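Local coordinates for aspartate aminotransferase, cytoplasmic (Schizosaccharomyces pombe 972h-, PDB 6JPK), which catalyses the reversible, pyridoxal phosphate-dependent transfer of an amino group from L-aspartate to 2-oxoglutarate, giving oxaloacetate and L-glutamate, and works as a homodimer, at residues A[110-115]-A[248-253]. The protein carries 1 engineered substitution. Numbering follows the deposited sequence.
Sequences GANFLA and FVCQSF. With PO4 (phosphate ion), chain C.
Ala111 and Ala115, one turn apart on helix 107-127, lie against Cys250 and Phe248 of strand 247-252, the two segments running nearly antiparallel at 161° with their axes 7.5 Å apart. This is helix-on-sheet packing in the large domain of a class-I, fold-type I aminotransferase; at this strand the helix packs on one face of the central mixed sheet, while Val249 and Gln251 meet helix 77-87 on the other. Cys250 carries most of the contact from the strand. Its CB sits 3.8 Å from Ala111 CB, while SG, placed anti to its own carbonyl carbon (chi1 -54°), reaches along the helix to lie 3.9 Å from Ala115 CB. Further along, the Phe248 ring meets Ala115 CB obliquely through CD2 at 4.4 Å, and Met267 of the neighbouring strand packs against both alanines.

Asn112 also lies against Cys250: its ND2 touches Cys250 CB at 3.7 Å, and OD1 lies as far from SG, by contact alone. The amide is held by hydrogen bonds from ND2 to Gly108 O, one turn back, and to Asp219 OD2. An alanine here would probably leave Asp219 without this amide partner and open a gap beside the Cys250 thiol. The substrate site is probably close by: the Asn112 side chain lies about 5 Å from that of Trp138, which probably binds L-aspartate. At the helix start a phosphate ion is gripped by Gly108 N, Thr109, Ser107, Arg263 and Tyr70 of the second subunit, probably where the cofactor phosphate would sit; from the strand, Ser252 OG donates to its O2 at 2.6 Å.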
ATOM      1  N   GLY A 110       0.333  -4.602  -5.745  1.00  8.06           N
ATOM      2  CA  GLY A 110       1.566  -4.109  -5.157  1.00  6.20           C
ATOM      3  C   GLY A 110       2.741  -5.043  -5.367  1.00  6.40           C
ATOM      4  O   GLY A 110       3.875  -4.586  -5.534  1.00  6.38           O
ATOM      5  N   ALA A 111       2.501  -6.362  -5.362  1.00  6.24           N
ATOM      6  CA  ALA A 111       3.580  -7.286  -5.705  1.00  9.06           C
ATOM      7  C   ALA A 111       4.054  -7.067  -7.142  1.00  7.62           C
ATOM      8  O   ALA A 111       5.262  -7.038  -7.412  1.00  6.73           O
ATOM      9  CB  ALA A 111       3.134  -8.734  -5.502  1.00  7.28           C
ATOM     10  N   ASN A 112       3.114  -6.909  -8.074  1.00  8.18           N
ATOM     11  CA  ASN A 112       3.482  -6.623  -9.458  1.00  9.16           C
ATOM     12  C   ASN A 112       4.244  -5.303  -9.557  1.00  6.49           C
ATOM     13  O   ASN A 112       5.201  -5.184 -10.335  1.00  7.31           O
ATOM     14  CB  ASN A 112       2.225  -6.596 -10.346  1.00 10.98           C
ATOM     15  CG  ASN A 112       1.776  -7.999 -10.783  1.00 14.55           C
ATOM     16  OD1 ASN A 112       2.319  -8.561 -11.730  1.00 19.28           O
ATOM     17  ND2 ASN A 112       0.787  -8.562 -10.088  1.00 12.98           N
ATOM     18  N   PHE A 113       3.835  -4.298  -8.775  1.00  6.43           N
ATOM     19  CA  PHE A 113       4.539  -3.021  -8.812  1.00 11.24           C
ATOM     20  C   PHE A 113       5.969  -3.184  -8.323  1.00 11.89           C
ATOM     21  O   PHE A 113       6.910  -2.643  -8.924  1.00  6.91           O
ATOM     22  CB  PHE A 113       3.793  -1.976  -7.977  1.00 10.42           C
ATOM     23  CG  PHE A 113       4.490  -0.644  -7.926  1.00 12.34           C
ATOM     24  CD1 PHE A 113       5.327  -0.325  -6.867  1.00 15.21           C
ATOM     25  CD2 PHE A 113       4.334   0.274  -8.951  1.00 11.78           C
ATOM     26  CE1 PHE A 113       5.993   0.895  -6.822  1.00 18.32           C
ATOM     27  CE2 PHE A 113       4.985   1.496  -8.915  1.00 13.12           C
ATOM     28  CZ  PHE A 113       5.816   1.812  -7.851  1.00 14.15           C
ATOM     29  N   LEU A 114       6.156  -3.960  -7.253  1.00  8.00           N
ATOM     30  CA  LEU A 114       7.501  -4.218  -6.743  1.00  8.79           C
ATOM     31  C   LEU A 114       8.364  -4.910  -7.788  1.00  9.23           C
ATOM     32  O   LEU A 114       9.502  -4.497  -8.044  1.00  7.23           O
ATOM     33  CB  LEU A 114       7.436  -5.089  -5.488  1.00 10.94           C
ATOM     34  CG  LEU A 114       7.571  -4.465  -4.106  1.00 22.56           C
ATOM     35  CD1 LEU A 114       7.546  -5.582  -3.061  1.00 20.67           C
ATOM     36  CD2 LEU A 114       8.864  -3.657  -4.012  1.00 23.32           C
ATOM     37  N   ALA A 115       7.859  -6.003  -8.361  1.00  7.08           N
ATOM     38  CA  ALA A 115       8.655  -6.752  -9.320  1.00  8.51           C
ATOM     39  C   ALA A 115       9.006  -5.889 -10.519  1.00  7.79           C
ATOM     40  O   ALA A 115      10.153  -5.888 -10.981  1.00  9.94           O
ATOM     41  CB  ALA A 115       7.905  -8.010  -9.757  1.00  8.24           C
ATOM     42  N   PHE A 248      10.517 -14.619 -10.984  1.00  7.81           N
ATOM     43  CA  PHE A 248       9.710 -13.839 -10.047  1.00  7.55           C
ATOM     44  C   PHE A 248       8.298 -14.391  -9.945  1.00  7.34           C
ATOM     45  O   PHE A 248       7.756 -14.946 -10.909  1.00  7.34           O
ATOM     46  CB  PHE A 248       9.604 -12.367 -10.457  1.00  7.46           C
ATOM     47  CG  PHE A 248      10.915 -11.637 -10.447  1.00  7.68           C
ATOM     48  CD1 PHE A 248      11.814 -11.788 -11.496  1.00  7.95           C
ATOM     49  CD2 PHE A 248      11.242 -10.783  -9.394  1.00  9.62           C
ATOM     50  CE1 PHE A 248      13.025 -11.106 -11.499  1.00  9.80           C
ATOM     51  CE2 PHE A 248      12.448 -10.087  -9.394  1.00  7.90           C
ATOM     52  CZ  PHE A 248      13.347 -10.263 -10.439  1.00  8.17           C
ATOM     53  N   VAL A 249       7.691 -14.207  -8.773  1.00  7.18           N
ATOM     54  CA  VAL A 249       6.305 -14.606  -8.537  1.00  8.07           C
ATOM     55  C   VAL A 249       5.584 -13.475  -7.815  1.00  8.34           C
ATOM     56  O   VAL A 249       6.082 -12.971  -6.802  1.00 10.31           O
ATOM     57  CB  VAL A 249       6.204 -15.906  -7.714  1.00  9.61           C
ATOM     58  CG1 VAL A 249       4.736 -16.309  -7.551  1.00 10.00           C
ATOM     59  CG2 VAL A 249       7.019 -17.034  -8.343  1.00  7.53           C
ATOM     60  N   CYS A 250       4.409 -13.092  -8.316  1.00  8.37           N
ATOM     61  CA  CYS A 250       3.542 -12.119  -7.656  1.00  6.49           C
ATOM     62  C   CYS A 250       2.276 -12.828  -7.185  1.00  9.48           C
ATOM     63  O   CYS A 250       1.509 -13.343  -8.005  1.00  6.51           O
ATOM     64  CB  CYS A 250       3.194 -10.961  -8.590  1.00  6.41           C
ATOM     65  SG  CYS A 250       4.642 -10.167  -9.309  1.00 12.00           S
ATOM     66  N   GLN A 251       2.048 -12.830  -5.871  1.00  6.42           N
ATOM     67  CA  GLN A 251       1.064 -13.690  -5.227  1.00  9.35           C
ATOM     68  C   GLN A 251       0.039 -12.836  -4.507  1.00 11.12           C
ATOM     69  O   GLN A 251       0.403 -11.894  -3.798  1.00  9.46           O
ATOM     70  CB  GLN A 251       1.755 -14.636  -4.244  1.00  6.58           C
ATOM     71  CG  GLN A 251       0.861 -15.475  -3.355  1.00  6.75           C
ATOM     72  CD  GLN A 251       1.693 -16.235  -2.318  1.00  8.76           C
ATOM     73  OE1 GLN A 251       2.715 -15.724  -1.852  1.00  9.31           O
ATOM     74  NE2 GLN A 251       1.290 -17.461  -1.991  1.00  6.99           N
ATOM     75  N   SER A 252      -1.236 -13.155  -4.695  1.00  6.31           N
ATOM     76  CA  SER A 252      -2.326 -12.461  -4.030  1.00  6.27           C
ATOM     77  C   SER A 252      -3.139 -13.449  -3.205  1.00  9.04           C
ATOM     78  O   SER A 252      -3.392 -14.576  -3.646  1.00  6.96           O
ATOM     79  CB  SER A 252      -3.250 -11.762  -5.052  1.00  6.27           C
ATOM     80  OG  SER A 252      -4.415 -11.253  -4.432  1.00  6.18           O
ATOM     81  N   PHE A 253      -3.559 -13.015  -2.017  1.00  6.43           N
ATOM     82  CA  PHE A 253      -4.519 -13.761  -1.217  1.00  6.58           C
ATOM     83  C   PHE A 253      -5.898 -13.117  -1.249  1.00  6.57           C
ATOM     84  O   PHE A 253      -6.764 -13.479  -0.444  1.00  6.72           O
ATOM     85  CB  PHE A 253      -4.024 -13.902   0.229  1.00  6.71           C
ATOM     86  CG  PHE A 253      -2.800 -14.765   0.353  1.00 10.32           C
ATOM     87  CD1 PHE A 253      -1.533 -14.222   0.193  1.00 11.22           C
ATOM     88  CD2 PHE A 253      -2.916 -16.119   0.598  1.00  7.87           C
ATOM     89  CE1 PHE A 253      -0.397 -15.013   0.294  1.00 12.98           C
ATOM     90  CE2 PHE A 253      -1.790 -16.912   0.695  1.00  8.63           C
ATOM     91  CZ  PHE A 253      -0.529 -16.358   0.538  1.00 10.70           C
TER
HETATM   92  P   PO4 C 501      -5.114  -7.675  -5.984  1.00 14.97           P
HETATM   93  O1  PO4 C 501      -4.269  -6.426  -6.138  1.00 11.88           O
HETATM   94  O2  PO4 C 501      -4.428  -8.705  -5.117  1.00 14.75           O
HETATM   95  O3  PO4 C 501      -6.437  -7.262  -5.372  1.00 12.88           O
HETATM   96  O4  PO4 C 501      -5.392  -8.330  -7.316  1.00 18.43           O